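Local atomic coordinates of putative esterase PA1618 (Pseudomonas aeruginosa, PDB entry 4QD8), a protein that probably hydrolyses acyl- or aroyl-CoA thioesters, perhaps 1,4-dihydroxy-2-naphthoyl-CoA, as a PaaI-family hotdog thioesterase, and is caught here with phenacyl-CoA bound. Residues A58-A63 / V87-L92; R28-D33 / R99-A104; E35-S40 / S68-L73; I107-G110 / V115-I118. All coordinates share one frame; numbering follows the deposited sequence.

Interaction 1: A58-A63 / V87-L92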
loop_
_atom_site.group_PDB
_atom_site.type_symbol
_atom_site.label_atom_id
_atom_site.label_comp_id
_atom_site.label_asym_id
_atom_site.label_seq_id
_atom_site.Cartn_x
_atom_site.Cartn_y
_atom_site.Cartn_z
ATOM N N ALA A 58 -6.950 -13.381 -5.860
ATOM C CA ALA A 58 -8.388 -13.558 -6.062
ATOM C C ALA A 58 -9.176 -12.681 -5.082
ATOM O O ALA A 58 -10.221 -12.117 -5.444
ATOM C CB ALA A 58 -8.777 -15.036 -5.930
ATOM N N SER A 59 -8.685 -12.550 -3.851
ATOM C CA SER A 59 -9.295 -11.630 -2.896
ATOM C C SER A 59 -9.274 -10.221 -3.460
ATOM O O SER A 59 -10.246 -9.472 -3.308
ATOM C CB SER A 59 -8.573 -11.635 -1.548
ATOM O OG SER A 59 -8.912 -12.791 -0.806
ATOM N N VAL A 60 -8.179 -9.872 -4.125
ATOM C CA VAL A 60 -8.051 -8.535 -4.694
ATOM C C VAL A 60 -8.969 -8.363 -5.923
ATOM O O VAL A 60 -9.565 -7.301 -6.095
ATOM C CB VAL A 60 -6.580 -8.156 -4.969
ATOM C CG1 VAL A 60 -6.490 -6.750 -5.602
ATOM C CG2 VAL A 60 -5.782 -8.178 -3.658
ATOM N N VAL A 61 -9.133 -9.405 -6.742
ATOM C CA VAL A 61 -10.108 -9.328 -7.843
ATOM C C VAL A 61 -11.501 -9.016 -7.287
ATOM O O VAL A 61 -12.211 -8.144 -7.802
ATOM C CB VAL A 61 -10.195 -10.639 -8.664
ATOM C CG1 VAL A 61 -11.307 -10.522 -9.729
ATOM C CG2 VAL A 61 -8.872 -10.944 -9.340
ATOM N N LEU A 62 -11.901 -9.727 -6.239
ATOM C CA LEU A 62 -13.191 -9.459 -5.617
ATOM C C LEU A 62 -13.272 -8.009 -5.131
ATOM O O LEU A 62 -14.244 -7.298 -5.421
ATOM C CB LEU A 62 -13.445 -10.426 -4.466
ATOM C CG LEU A 62 -14.750 -10.213 -3.703
ATOM C CD1 LEU A 62 -15.951 -10.220 -4.657
ATOM C CD2 LEU A 62 -14.883 -11.308 -2.631
ATOM N N ALA A 63 -12.234 -7.559 -4.435
ATOM C CA ALA A 63 -12.230 -6.205 -3.879
ATOM C C ALA A 63 -12.307 -5.164 -4.983
ATOM O O ALA A 63 -13.077 -4.191 -4.883
ATOM C CB ALA A 63 -10.985 -5.984 -3.024
ATOM N N VAL A 87 -4.196 -0.054 -5.469
ATOM C CA VAL A 87 -4.904 -0.983 -4.600
ATOM C C VAL A 87 -3.908 -1.579 -3.627
ATOM O O VAL A 87 -2.740 -1.755 -3.952
ATOM C CB VAL A 87 -5.634 -2.099 -5.408
ATOM C CG1 VAL A 87 -4.645 -3.030 -6.132
ATOM C CG2 VAL A 87 -6.584 -2.882 -4.498
ATOM N N ASN A 88 -4.373 -1.879 -2.428
ATOM C CA ASN A 88 -3.524 -2.548 -1.450
ATOM C C ASN A 88 -4.394 -3.445 -0.591
ATOM O O ASN A 88 -5.599 -3.245 -0.504
ATOM C CB ASN A 88 -2.739 -1.544 -0.601
ATOM C CG ASN A 88 -3.640 -0.566 0.148
ATOM O OD1 ASN A 88 -4.332 -0.934 1.097
ATOM N ND2 ASN A 88 -3.662 0.682 -0.311
ATOM N N ALA A 89 -3.797 -4.463 0.009
ATOM C CA ALA A 89 -4.569 -5.377 0.846
ATOM C C ALA A 89 -3.675 -6.036 1.880
ATOM O O ALA A 89 -2.517 -6.341 1.599
ATOM C CB ALA A 89 -5.237 -6.446 -0.019
ATOM N N ASN A 90 -4.215 -6.229 3.074
ATOM C CA ASN A 90 -3.604 -7.171 4.027
ATOM C C ASN A 90 -4.360 -8.487 4.003
ATOM O O ASN A 90 -5.579 -8.511 4.145
ATOM C CB ASN A 90 -3.616 -6.602 5.448
ATOM C CG ASN A 90 -2.389 -5.780 5.757
ATOM O OD1 ASN A 90 -1.421 -6.268 6.367
ATOM N ND2 ASN A 90 -2.406 -4.528 5.340
ATOM N N HIS A 91 -3.624 -9.587 3.833
ATOM C CA HIS A 91 -4.171 -10.925 3.934
ATOM C C HIS A 91 -4.079 -11.377 5.396
ATOM O O HIS A 91 -2.988 -11.560 5.938
ATOM C CB HIS A 91 -3.407 -11.869 2.983
ATOM C CG HIS A 91 -3.389 -11.403 1.560
ATOM N ND1 HIS A 91 -4.546 -11.157 0.838
ATOM C CD2 HIS A 91 -2.363 -11.144 0.717
ATOM C CE1 HIS A 91 -4.225 -10.766 -0.378
ATOM N NE2 HIS A 91 -2.908 -10.743 -0.484
ATOM N N LEU A 92 -5.237 -11.499 6.033
ATOM C CA LEU A 92 -5.345 -11.707 7.473
ATOM C C LEU A 92 -5.457 -13.178 7.875
ATOM O O LEU A 92 -4.801 -13.623 8.818
ATOM C CB LEU A 92 -6.570 -10.979 8.011
ATOM C CG LEU A 92 -6.666 -9.504 7.626
ATOM C CD1 LEU A 92 -7.985 -8.940 8.113
ATOM C CD2 LEU A 92 -5.477 -8.724 8.206
#

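Interaction 2: R28-D33 / R99-A104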
loop_
_atom_site.group_PDB
_atom_site.type_symbol
_atom_site.label_atom_id
_atom_site.label_comp_id
_atom_site.label_asym_id
_atom_site.label_seq_id
_atom_site.Cartn_x
_atom_site.Cartn_y
_atom_site.Cartn_z
ATOM N N ARG A 28 -20.552 -12.675 -7.198
ATOM C CA ARG A 28 -21.979 -12.408 -7.152
ATOM C C ARG A 28 -22.231 -11.176 -6.299
ATOM O O ARG A 28 -21.911 -11.171 -5.110
ATOM C CB ARG A 28 -22.709 -13.625 -6.561
ATOM C CG ARG A 28 -24.223 -13.491 -6.511
ATOM C CD ARG A 28 -24.865 -14.718 -5.864
ATOM N NE ARG A 28 -24.602 -14.791 -4.425
ATOM C CZ ARG A 28 -24.505 -15.925 -3.734
ATOM N NH1 ARG A 28 -24.637 -17.093 -4.346
ATOM N NH2 ARG A 28 -24.256 -15.891 -2.431
ATOM N N PHE A 29 -22.788 -10.125 -6.905
ATOM C CA PHE A 29 -23.254 -8.980 -6.128
ATOM C C PHE A 29 -24.508 -9.397 -5.378
ATOM O O PHE A 29 -25.457 -9.885 -5.997
ATOM C CB PHE A 29 -23.512 -7.780 -7.040
ATOM C CG PHE A 29 -22.247 -7.216 -7.624
ATOM C CD1 PHE A 29 -21.687 -7.772 -8.761
ATOM C CD2 PHE A 29 -21.591 -6.165 -6.998
ATOM C CE1 PHE A 29 -20.492 -7.277 -9.283
ATOM C CE2 PHE A 29 -20.409 -5.664 -7.505
ATOM C CZ PHE A 29 -19.852 -6.223 -8.653
ATOM N N GLU A 30 -24.495 -9.215 -4.057
ATOM C CA GLU A 30 -25.464 -9.852 -3.166
ATOM C C GLU A 30 -26.420 -8.901 -2.485
ATOM O O GLU A 30 -27.575 -9.244 -2.221
ATOM C CB GLU A 30 -24.725 -10.559 -2.037
ATOM C CG GLU A 30 -23.561 -11.385 -2.475
ATOM C CD GLU A 30 -23.368 -12.565 -1.579
ATOM O OE1 GLU A 30 -23.363 -13.699 -2.109
ATOM O OE2 GLU A 30 -23.226 -12.352 -0.350
ATOM N N ALA A 31 -25.916 -7.728 -2.130
ATOM C CA ALA A 31 -26.643 -6.836 -1.242
ATOM C C ALA A 31 -26.134 -5.419 -1.369
ATOM O O ALA A 31 -25.003 -5.182 -1.798
ATOM C CB ALA A 31 -26.503 -7.304 0.195
ATOM N N PHE A 32 -26.985 -4.472 -0.997
ATOM C CA PHE A 32 -26.562 -3.090 -0.862
ATOM C C PHE A 32 -27.433 -2.373 0.158
ATOM O O PHE A 32 -28.523 -2.837 0.496
ATOM C CB PHE A 32 -26.590 -2.369 -2.210
ATOM C CG PHE A 32 -27.974 -2.097 -2.739
ATOM C CD1 PHE A 32 -28.636 -0.917 -2.420
ATOM C CD2 PHE A 32 -28.601 -3.017 -3.574
ATOM C CE1 PHE A 32 -29.909 -0.661 -2.913
ATOM C CE2 PHE A 32 -29.875 -2.770 -4.075
ATOM C CZ PHE A 32 -30.530 -1.588 -3.741
ATOM N N ASP A 33 -26.933 -1.259 0.674
ATOM C CA ASP A 33 -27.782 -0.338 1.424
ATOM C C ASP A 33 -27.353 1.087 1.119
ATOM O O ASP A 33 -26.655 1.318 0.134
ATOM C CB ASP A 33 -27.817 -0.653 2.931
ATOM C CG ASP A 33 -26.444 -0.626 3.589
ATOM O OD1 ASP A 33 -25.510 -0.001 3.050
ATOM O OD2 ASP A 33 -26.300 -1.232 4.672
ATOM N N ARG A 99 -17.414 -19.600 0.829
ATOM C CA ARG A 99 -17.350 -18.364 0.049
ATOM C C ARG A 99 -16.670 -17.265 0.848
ATOM O O ARG A 99 -16.643 -17.291 2.084
ATOM C CB ARG A 99 -18.753 -17.895 -0.358
ATOM C CG ARG A 99 -19.548 -18.896 -1.202
ATOM C CD ARG A 99 -20.912 -18.342 -1.564
ATOM N NE ARG A 99 -20.840 -17.228 -2.507
ATOM C CZ ARG A 99 -20.595 -17.362 -3.806
ATOM N NH1 ARG A 99 -20.383 -18.565 -4.328
ATOM N NH2 ARG A 99 -20.554 -16.292 -4.596
ATOM N N VAL A 100 -16.116 -16.294 0.131
ATOM C CA VAL A 100 -15.563 -15.114 0.774
ATOM C C VAL A 100 -16.457 -13.928 0.413
ATOM O O VAL A 100 -16.848 -13.762 -0.747
ATOM C CB VAL A 100 -14.085 -14.880 0.383
ATOM C CG1 VAL A 100 -13.910 -14.787 -1.125
ATOM C CG2 VAL A 100 -13.526 -13.645 1.091
ATOM N N THR A 101 -16.813 -13.133 1.420
ATOM C CA THR A 101 -17.762 -12.028 1.247
ATOM C C THR A 101 -17.060 -10.689 1.464
ATOM O O THR A 101 -16.375 -10.508 2.469
ATOM C CB THR A 101 -18.918 -12.167 2.252
ATOM O OG1 THR A 101 -19.614 -13.395 2.003
ATOM C CG2 THR A 101 -19.905 -11.011 2.114
ATOM N N ALA A 102 -17.228 -9.764 0.518
ATOM C CA ALA A 102 -16.582 -8.457 0.600
ATOM C C ALA A 102 -17.644 -7.382 0.770
ATOM O O ALA A 102 -18.683 -7.429 0.119
ATOM C CB ALA A 102 -15.768 -8.191 -0.661
ATOM N N VAL A 103 -17.383 -6.418 1.648
ATOM C CA VAL A 103 -18.293 -5.278 1.826
ATOM C C VAL A 103 -17.516 -3.996 1.563
ATOM O O VAL A 103 -16.464 -3.781 2.161
ATOM C CB VAL A 103 -18.875 -5.244 3.248
ATOM C CG1 VAL A 103 -19.898 -4.112 3.399
ATOM C CG2 VAL A 103 -19.539 -6.572 3.581
ATOM N N ALA A 104 -18.027 -3.154 0.672
ATOM C CA ALA A 104 -17.364 -1.899 0.341
ATOM C C ALA A 104 -18.091 -0.714 0.963
ATOM O O ALA A 104 -19.322 -0.615 0.879
ATOM C CB ALA A 104 -17.268 -1.717 -1.171
HETATM O O HOH W 1 -22.154 -13.802 1.365
#

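Interaction 3: E35-S40 / S68-L73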
loop_
_atom_site.group_PDB
_atom_site.type_symbol
_atom_site.label_atom_id
_atom_site.label_comp_id
_atom_site.label_asym_id
_atom_site.label_seq_id
_atom_site.Cartn_x
_atom_site.Cartn_y
_atom_site.Cartn_z
ATOM N N GLU A 35 -25.182 2.913 2.305
ATOM C CA GLU A 35 -23.782 3.228 2.569
ATOM C C GLU A 35 -22.819 2.159 2.090
ATOM O O GLU A 35 -21.618 2.308 2.262
ATOM C CB GLU A 35 -23.534 3.350 4.067
ATOM C CG GLU A 35 -24.388 4.327 4.814
ATOM C CD GLU A 35 -24.195 4.159 6.303
ATOM O OE1 GLU A 35 -23.573 3.146 6.697
ATOM O OE2 GLU A 35 -24.659 5.025 7.077
ATOM N N SER A 36 -23.326 1.059 1.553
ATOM C CA SER A 36 -22.424 -0.058 1.248
ATOM C C SER A 36 -22.920 -0.941 0.119
ATOM O O SER A 36 -24.103 -0.929 -0.226
ATOM C CB SER A 36 -22.181 -0.907 2.502
ATOM O OG SER A 36 -23.352 -1.620 2.868
ATOM N N LEU A 37 -21.995 -1.711 -0.453
ATOM C CA LEU A 37 -22.309 -2.655 -1.515
ATOM C C LEU A 37 -21.566 -3.943 -1.175
ATOM O O LEU A 37 -20.432 -3.892 -0.706
ATOM C CB LEU A 37 -21.860 -2.097 -2.866
ATOM C CG LEU A 37 -22.147 -2.946 -4.109
ATOM C CD1 LEU A 37 -23.640 -3.226 -4.282
ATOM C CD2 LEU A 37 -21.554 -2.316 -5.372
ATOM N N THR A 38 -22.218 -5.089 -1.377
ATOM C CA THR A 38 -21.676 -6.380 -0.924
ATOM C C THR A 38 -21.643 -7.385 -2.079
ATOM O O THR A 38 -22.601 -7.481 -2.847
ATOM C CB THR A 38 -22.534 -6.955 0.236
ATOM O OG1 THR A 38 -22.506 -6.059 1.360
ATOM C CG2 THR A 38 -22.025 -8.328 0.671
ATOM N N ALA A 39 -20.528 -8.117 -2.213
ATOM C CA ALA A 39 -20.401 -9.186 -3.208
ATOM C C ALA A 39 -19.646 -10.342 -2.580
ATOM O O ALA A 39 -18.847 -10.134 -1.678
ATOM C CB ALA A 39 -19.640 -8.696 -4.444
ATOM N N SER A 40 -19.887 -11.553 -3.070
ATOM C CA SER A 40 -19.198 -12.730 -2.565
ATOM C C SER A 40 -18.620 -13.538 -3.714
ATOM O O SER A 40 -18.953 -13.305 -4.878
ATOM C CB SER A 40 -20.141 -13.597 -1.738
ATOM O OG SER A 40 -21.102 -14.215 -2.576
ATOM N N SER A 68 -14.833 -1.030 -7.942
ATOM C CA SER A 68 -14.980 -0.389 -9.249
ATOM C C SER A 68 -16.452 -0.226 -9.602
ATOM O O SER A 68 -16.860 0.803 -10.157
ATOM C CB SER A 68 -14.261 -1.177 -10.338
ATOM O OG SER A 68 -12.871 -1.221 -10.059
ATOM N N MET A 69 -17.250 -1.233 -9.271
ATOM C CA MET A 69 -18.686 -1.164 -9.526
ATOM C C MET A 69 -19.310 -0.094 -8.641
ATOM O O MET A 69 -20.164 0.684 -9.086
ATOM C CB MET A 69 -19.356 -2.510 -9.270
ATOM C CG MET A 69 -20.803 -2.555 -9.719
ATOM S SD MET A 69 -20.900 -2.479 -11.516
ATOM C CE MET A 69 -20.338 -4.127 -11.946
ATOM N N ALA A 70 -18.882 -0.043 -7.385
ATOM C CA ALA A 70 -19.337 1.015 -6.481
ATOM C C ALA A 70 -19.031 2.415 -7.045
ATOM O O ALA A 70 -19.884 3.301 -6.988
ATOM C CB ALA A 70 -18.734 0.839 -5.111
ATOM N N SER A 71 -17.831 2.614 -7.595
ATOM C CA SER A 71 -17.493 3.899 -8.229
ATOM C C SER A 71 -18.383 4.209 -9.416
ATOM O O SER A 71 -18.831 5.342 -9.582
ATOM C CB SER A 71 -16.030 3.936 -8.666
ATOM O OG SER A 71 -15.223 4.354 -7.595
ATOM N N TYR A 72 -18.643 3.202 -10.238
ATOM C CA TYR A 72 -19.528 3.395 -11.378
ATOM C C TYR A 72 -20.927 3.843 -10.989
ATOM O O TYR A 72 -21.556 4.613 -11.720
ATOM C CB TYR A 72 -19.567 2.137 -12.235
ATOM C CG TYR A 72 -18.595 2.247 -13.367
ATOM C CD1 TYR A 72 -18.911 2.994 -14.498
ATOM C CD2 TYR A 72 -17.342 1.646 -13.296
ATOM C CE1 TYR A 72 -18.014 3.118 -15.545
ATOM C CE2 TYR A 72 -16.441 1.763 -14.333
ATOM C CZ TYR A 72 -16.783 2.498 -15.456
ATOM O OH TYR A 72 -15.886 2.607 -16.489
ATOM N N LEU A 73 -21.384 3.410 -9.821
ATOM C CA LEU A 73 -22.719 3.755 -9.329
ATOM C C LEU A 73 -22.732 5.133 -8.679
ATOM O O LEU A 73 -23.784 5.617 -8.261
ATOM C CB LEU A 73 -23.193 2.716 -8.309
ATOM C CG LEU A 73 -23.440 1.299 -8.833
ATOM C CD1 LEU A 73 -23.608 0.324 -7.705
ATOM C CD2 LEU A 73 -24.689 1.303 -9.717
#

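Interaction 4: I107-G110 / V115-I118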
loop_
_atom_site.group_PDB
_atom_site.type_symbol
_atom_site.label_atom_id
_atom_site.label_comp_id
_atom_site.label_asym_id
_atom_site.label_seq_id
_atom_site.Cartn_x
_atom_site.Cartn_y
_atom_site.Cartn_z
ATOM N N ILE A 107 -14.625 5.851 1.688
ATOM C CA ILE A 107 -13.817 6.674 2.582
ATOM C C ILE A 107 -13.873 8.106 2.074
ATOM O O ILE A 107 -13.983 9.063 2.840
ATOM C CB ILE A 107 -12.351 6.207 2.603
ATOM C CG1 ILE A 107 -12.275 4.798 3.196
ATOM C CG2 ILE A 107 -11.467 7.178 3.405
ATOM C CD1 ILE A 107 -12.815 4.707 4.613
ATOM N N HIS A 108 -13.791 8.247 0.760
ATOM C CA HIS A 108 -13.782 9.580 0.158
ATOM C C HIS A 108 -14.160 9.517 -1.309
ATOM O O HIS A 108 -13.545 8.786 -2.087
ATOM C CB HIS A 108 -12.405 10.246 0.344
ATOM C CG HIS A 108 -12.247 11.545 -0.381
ATOM N ND1 HIS A 108 -13.072 12.635 -0.168
ATOM C CD2 HIS A 108 -11.352 11.938 -1.322
ATOM C CE1 HIS A 108 -12.687 13.634 -0.942
ATOM N NE2 HIS A 108 -11.654 13.238 -1.655
ATOM N N LEU A 109 -15.178 10.289 -1.694
ATOM C CA LEU A 109 -15.514 10.424 -3.100
ATOM C C LEU A 109 -15.184 11.834 -3.554
ATOM O O LEU A 109 -15.996 12.747 -3.370
ATOM C CB LEU A 109 -17.002 10.167 -3.316
ATOM C CG LEU A 109 -17.512 8.785 -2.912
ATOM C CD1 LEU A 109 -18.955 8.662 -3.340
ATOM C CD2 LEU A 109 -16.676 7.691 -3.551
ATOM N N GLY A 110 -13.998 12.016 -4.118
ATOM C CA GLY A 110 -13.552 13.319 -4.567
ATOM C C GLY A 110 -13.964 13.513 -6.007
ATOM O O GLY A 110 -14.632 12.647 -6.588
ATOM N N VAL A 115 -11.907 6.716 -2.922
ATOM C CA VAL A 115 -11.212 5.755 -2.058
ATOM C C VAL A 115 -12.266 4.894 -1.358
ATOM O O VAL A 115 -13.182 5.417 -0.708
ATOM C CB VAL A 115 -10.307 6.470 -1.033
ATOM C CG1 VAL A 115 -9.543 5.445 -0.179
ATOM C CG2 VAL A 115 -9.309 7.393 -1.729
ATOM N N TRP A 116 -12.131 3.572 -1.493
ATOM C CA TRP A 116 -13.062 2.596 -0.925
ATOM C C TRP A 116 -12.369 1.723 0.124
ATOM O O TRP A 116 -11.214 1.327 -0.070
ATOM C CB TRP A 116 -13.603 1.677 -2.033
ATOM C CG TRP A 116 -14.460 2.406 -3.026
ATOM C CD1 TRP A 116 -14.083 2.871 -4.251
ATOM C CD2 TRP A 116 -15.827 2.783 -2.850
ATOM N NE1 TRP A 116 -15.146 3.516 -4.855
ATOM C CE2 TRP A 116 -16.228 3.473 -4.013
ATOM C CE3 TRP A 116 -16.754 2.614 -1.815
ATOM C CZ2 TRP A 116 -17.528 3.993 -4.176
ATOM C CZ3 TRP A 116 -18.055 3.124 -1.983
ATOM C CH2 TRP A 116 -18.415 3.806 -3.155
ATOM N N ASP A 117 -13.089 1.436 1.205
ATOM C CA ASP A 117 -12.650 0.533 2.267
ATOM C C ASP A 117 -13.351 -0.796 1.999
ATOM O O ASP A 117 -14.583 -0.839 1.927
ATOM C CB ASP A 117 -13.088 1.115 3.612
ATOM C CG ASP A 117 -12.866 0.167 4.773
ATOM O OD1 ASP A 117 -11.726 -0.286 4.983
ATOM O OD2 ASP A 117 -13.840 -0.097 5.499
ATOM N N ILE A 118 -12.600 -1.883 1.808
ATOM C CA ILE A 118 -13.246 -3.151 1.470
ATOM C C ILE A 118 -12.847 -4.226 2.475
ATOM O O ILE A 118 -11.659 -4.503 2.658
ATOM C CB ILE A 118 -12.942 -3.571 0.021
ATOM C CG1 ILE A 118 -13.449 -2.477 -0.924
ATOM C CG2 ILE A 118 -13.651 -4.888 -0.325
ATOM C CD1 ILE A 118 -12.652 -2.337 -2.181
#

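Interaction 1: A58-A63 / V87-L92
Val60, on the long central helix of the hotdog fold, presses both of its methyls against strand 87-91, part of the antiparallel sheet that curls round that helix. CG1 of Val60 meets CG2 of Val87 tip to tip at 4.0 Å, and the second methyl of the same valine, Val87 CG1, lies almost as near. The other Val60 methyl, CG2, rests on Ala89 CB at 4.1 Å. This division follows from the torsion of Val60 (chi1 179°): CG1 is turned opposite the backbone N, CG2 opposite the carbonyl carbon, and each methyl meets its own strand residue. The strand supplies alternate side chains, Val87 and Ala89 facing the helix while Asn88 faces outward. The two elements run at 130° to each other, their axes 9.6 Å apart at closest, and the small side chains of Val60, Val87 and Ala89 meet between them.

Farther out, strand 80-91 pairs antiparallel with a strand of the second subunit, and the sheet continues across the interface. Asn88 OD1 on the outer face accepts a hydrogen bond from Arg132 of the third subunit. Toward the end of the strand the imidazole of His91 works in two directions: NE2 hydrogen-bonds across the interface to Glu64 OE1 of the second subunit, while CE1 lies obliquely 4.5 Å from Val60 CG2.

Interaction 2: R28-D33 / R99-A104
The guanidinium planes of Arg28 and Arg99 lie flat on each other, 22° from parallel and with their centres 4.2 Å apart. Arg99 NH2 sits above the centre of the Arg28 group, while Arg28 NH1 sits above the centre of the Arg99 group. At the edge of the Arg28 plane is the carboxylate of Glu30: OE1 forms a salt bridge to NH2, modelled at a doubtfully short distance, and a weak bond to NE. Bends at chi3, 71° in Arg28 and 69° in Arg99, bring the two planes face to face although the side chains cross at about a right angle. The nearby carboxylate probably offsets the like charges, since Glu30 OE1 is also 4.4 Å from Arg99 NE. Ser40 OG hydrogen-bonds with Arg99 NH2 and probably with Glu30 OE1, though that bond too is modelled doubtfully short. At the other carboxylate oxygen, a water donates to Glu30 OE2 at 2.5 Å and hydrogen-bonds with Thr101 OG1 at 2.7 Å. The two strands have no direct pairing: strand 36-42 lies between them, antiparallel to both, and Glu30 and Ala31 both face its Thr38, a classic beta bulge in the outermost strand of the hotdog sheet.

Interaction 3: E35-S40 / S68-L73
Leu37 drives a single methyl, CD2, into the last turn of helix 56-72, and each of its closest contacts across to the helix is made by that one atom. It lies 4.0 Å from the backbone N of Ala70 and 4.2 Å from Ala70 CB, packed against the helix surface itself as well as against a side chain. From farther along the chain Leu73 CD1 closes in on Leu37 CD2 at 4.1 Å, the two leucine side chains crossing at about a right angle. In Leu37 chi1 (-178°) sets CG opposite the backbone N and extends the side chain toward the helix. Leu73 is placed by the helix end: its N bonds to Met69 O at 3.1 Å, and more weakly to Ala70 O.

The pairing is a small piece of the hotdog core, in which an antiparallel sheet wraps a long helix. Here strand 36-42 covers the C-terminal end of that helix, and Leu66, one turn back, together with Trp4 from the N-terminal part of the chain adds further apolar cover to Leu37.

The fit is slacker at Met69. Its CG comes only to 4.4 Å from Leu37 CD2, after which the chain bends (chi2 68°) and takes the sulfur and CE away from the strand; Phe29 and Ser16 also touch this side chain. Met69 remains partly exposed. On the far face of strand 36-42, Thr38 packs on Thr101 and Val103 and is also partly exposed.

Interaction 4: I107-G110 / V115-I118
Val115 O is gripped by two consecutive backbone amides. Ile107 N donates to it at 2.8 Å from a position tilted 24° out of the carbonyl plane, while His108 N arrives in that plane, on a lone pair, at a longer 3.2 Å. Both bonds are nearly straight at the hydrogen. In return Val115 N donates to His108 O at 2.8 Å, completing an antiparallel hydrogen-bonded pair. With Ile107 and His108 both facing Val115, this is a classic beta bulge, set where the chain turns a corner at 107 and passes from the long hotdog strand 99-106 into the hairpin made by strands 108-109 and 113-121.

Beside the bulge Ile107 packs along the partner strand. Its CB meets Val115 CG1 at 4.0 Å, and its CD1 reaches obliquely to Asp117 CB at 3.7 Å. The Asp117 carboxylate leads off to a salt bridge with Arg119. On the inner side Leu109 CD2 comes to 3.8 Å from Trp116 CZ2, at a slant to the indole. The Trp116 NE1 hydrogen-bonds to Ser71 OG of helix 56-72, which anchors the buried ring. On the outer side Leu92 of the third subunit packs on His108 and Asn90 of the same subunit on Val115, and Gly110 N lies 3.6 Å above one face of the His108 ring, toward its rim.

Helix 56-72 joins interactions 1 and 3, and the sheet curled about it carries all four. Leu62, two residues on from Val60 and on roughly the opposite side of the helix, places CD1 4.0 Å from Ala39 CB of interaction 3 and CG 3.8 Å from Ala102 CB of interaction 2. Interactions 2 and 3 adjoin as neighbouring strands, with Ala102 N 2.8 Å from Ala39 O. Interaction 4 meets the C-terminal end of the helix, Ala70 CB lying 3.5 Å from Trp116 CZ2, and meets interaction 2 through Ala104 CB and Ile118 CG1, 3.9 Å apart. Interactions 1 and 4 both reach the third subunit. In hotdog thioesterases the active sites generally lie between subunits, and interaction 1 borders such an interface.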